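PDB 2X5N: 26S proteasome regulatory subunit rpn10 from Schizosaccharomyces pombe, which shields ubiquitin chains from being taken apart by deubiquitinating enzymes and so promotes the degradation of proteins. Local coordinates for residues A[6-11]-A[49-54]. Numbering follows the deposited sequence.
Sequences MILIDN and GLMTIG
Ile7 faces Leu50 and Ile9 faces Thr52 where strands 3-9 and 47-52 run parallel in the buried interior, between strands 60-63 and 106-113. Bonds reach the flanking residues: Ile7 N donates to Gly49 O at 2.8 Å and Ile7 O accepts from Met51 N at 2.9 Å; Ile9 repeats the pattern with Met51 O and Ile53 N. On one face Met6 crosses Met51 at about a right angle; the turn at chi2 (-60°) sets SD 3.8 Å from Gly49 CA, where a CB would clash, and that at chi3 brings CE to 3.6 Å from Met51 CG. Leu8 CD1 lies alongside Met51 CB at 3.9 Å, and helix 86-98 covers this layer. The two strands and helix 24-42 form a beta-alpha-beta unit of the von Willebrand factor A domain, an open sheet sandwiched by helices. On the opposite face, covered by helices 24-42 and 68-75, Ile9 CG2 meets Leu50 CD1 at 4.1 Å. Asn11 folds back with CG between backbone N and carbonyl carbon (chi1 64°), and OD1 accepts a weak bond from Gly54 N at 2.8 Å. Its ND2 donates to Pro79 O and to a water that also bonds Gly54 O and Thr52 OG1, itself bonded to Gln59 N. An alanine here would probably leave Pro79 O without this donor, deprive Gly54 N of its weak acceptor and hold the water less firmly.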
loop_
_atom_site.group_PDB
_atom_site.type_symbol
_atom_site.label_atom_id
_atom_site.label_comp_id
_atom_site.label_asym_id
_atom_site.label_seq_id
_atom_site.Cartn_x
_atom_site.Cartn_y
_atom_site.Cartn_z
ATOM N N MET A 6 -1.132 3.407 6.541
ATOM C CA MET A 6 0.253 3.212 6.140
ATOM C C MET A 6 0.271 2.768 4.689
ATOM O O MET A 6 -0.341 1.750 4.347
ATOM C CB MET A 6 0.961 2.170 7.003
ATOM C CG MET A 6 1.201 2.590 8.454
ATOM S SD MET A 6 2.214 4.056 8.647
ATOM C CE MET A 6 3.693 3.597 7.903
ATOM N N ILE A 7 0.955 3.546 3.856
ATOM C CA ILE A 7 1.119 3.258 2.441
ATOM C C ILE A 7 2.494 2.616 2.241
ATOM O O ILE A 7 3.501 3.183 2.610
ATOM C CB ILE A 7 0.943 4.529 1.559
ATOM C CG1 ILE A 7 -0.448 5.153 1.800
ATOM C CG2 ILE A 7 1.122 4.135 0.123
ATOM C CD1 ILE A 7 -0.671 6.511 1.201
ATOM N N LEU A 8 2.488 1.406 1.690
ATOM C CA LEU A 8 3.670 0.587 1.533
ATOM C C LEU A 8 4.013 0.491 0.058
ATOM O O LEU A 8 3.233 -0.057 -0.741
ATOM C CB LEU A 8 3.418 -0.828 2.065
ATOM C CG LEU A 8 3.626 -1.037 3.572
ATOM C CD1 LEU A 8 2.863 -0.003 4.419
ATOM C CD2 LEU A 8 3.205 -2.442 3.981
ATOM N N ILE A 9 5.175 1.019 -0.300
ATOM C CA ILE A 9 5.639 0.995 -1.687
ATOM C C ILE A 9 6.645 -0.123 -1.884
ATOM O O ILE A 9 7.448 -0.435 -1.002
ATOM C CB ILE A 9 6.223 2.353 -2.159
ATOM C CG1 ILE A 9 7.425 2.835 -1.326
ATOM C CG2 ILE A 9 5.098 3.389 -2.186
ATOM C CD1 ILE A 9 8.090 4.002 -1.945
ATOM N N ASP A 10 6.560 -0.741 -3.050
ATOM C CA ASP A 10 7.508 -1.750 -3.470
ATOM C C ASP A 10 8.665 -1.034 -4.176
ATOM O O ASP A 10 8.486 -0.441 -5.248
ATOM C CB ASP A 10 6.790 -2.766 -4.370
ATOM C CG ASP A 10 7.632 -3.982 -4.726
ATOM O OD1 ASP A 10 8.879 -3.916 -4.666
ATOM O OD2 ASP A 10 7.016 -5.011 -5.086
ATOM N N ASN A 11 9.833 -1.051 -3.541
ATOM C CA ASN A 11 11.066 -0.532 -4.158
ATOM C C ASN A 11 12.069 -1.654 -4.400
ATOM O O ASN A 11 13.280 -1.436 -4.291
ATOM C CB ASN A 11 11.695 0.579 -3.319
ATOM C CG ASN A 11 12.154 0.099 -1.970
ATOM O OD1 ASN A 11 11.520 -0.758 -1.367
ATOM N ND2 ASN A 11 13.245 0.682 -1.462
ATOM N N GLY A 49 1.108 7.469 6.553
ATOM C CA GLY A 49 2.536 7.280 6.671
ATOM C C GLY A 49 3.023 6.485 5.471
ATOM O O GLY A 49 2.216 5.955 4.689
ATOM N N LEU A 50 4.335 6.403 5.331
ATOM C CA LEU A 50 4.963 5.837 4.155
ATOM C C LEU A 50 6.037 4.844 4.582
ATOM O O LEU A 50 6.895 5.154 5.410
ATOM C CB LEU A 50 5.593 6.927 3.287
ATOM C CG LEU A 50 6.236 6.449 1.996
ATOM C CD1 LEU A 50 5.196 5.853 1.065
ATOM C CD2 LEU A 50 6.980 7.587 1.297
ATOM N N MET A 51 5.989 3.659 3.990
ATOM C CA MET A 51 6.985 2.627 4.191
ATOM C C MET A 51 7.377 2.044 2.859
ATOM O O MET A 51 6.605 2.065 1.904
ATOM C CB MET A 51 6.408 1.442 4.984
ATOM C CG MET A 51 6.313 1.639 6.438
ATOM S SD MET A 51 5.631 0.152 7.180
ATOM C CE MET A 51 6.778 -1.111 6.690
ATOM N N THR A 52 8.575 1.491 2.807
ATOM C CA THR A 52 8.971 0.601 1.732
ATOM C C THR A 52 8.835 -0.862 2.141
ATOM O O THR A 52 8.802 -1.194 3.336
ATOM C CB THR A 52 10.447 0.796 1.383
ATOM O OG1 THR A 52 11.231 0.416 2.528
ATOM C CG2 THR A 52 10.753 2.217 0.989
ATOM N N ILE A 53 8.784 -1.754 1.143
ATOM C CA ILE A 53 8.876 -3.185 1.422
ATOM C C ILE A 53 10.005 -3.860 0.669
ATOM O O ILE A 53 10.229 -5.046 0.842
ATOM C CB ILE A 53 7.561 -3.936 1.214
ATOM C CG1 ILE A 53 7.163 -3.950 -0.263
ATOM C CG2 ILE A 53 6.463 -3.314 2.042
ATOM C CD1 ILE A 53 6.086 -4.968 -0.620
ATOM N N GLY A 54 10.771 -3.087 -0.085
ATOM C CA GLY A 54 11.844 -3.636 -0.887
ATOM C C GLY A 54 13.214 -3.241 -0.409
ATOM O O GLY A 54 13.438 -2.953 0.793
HETATM O O HOH W 1 13.636 -0.177 1.452
#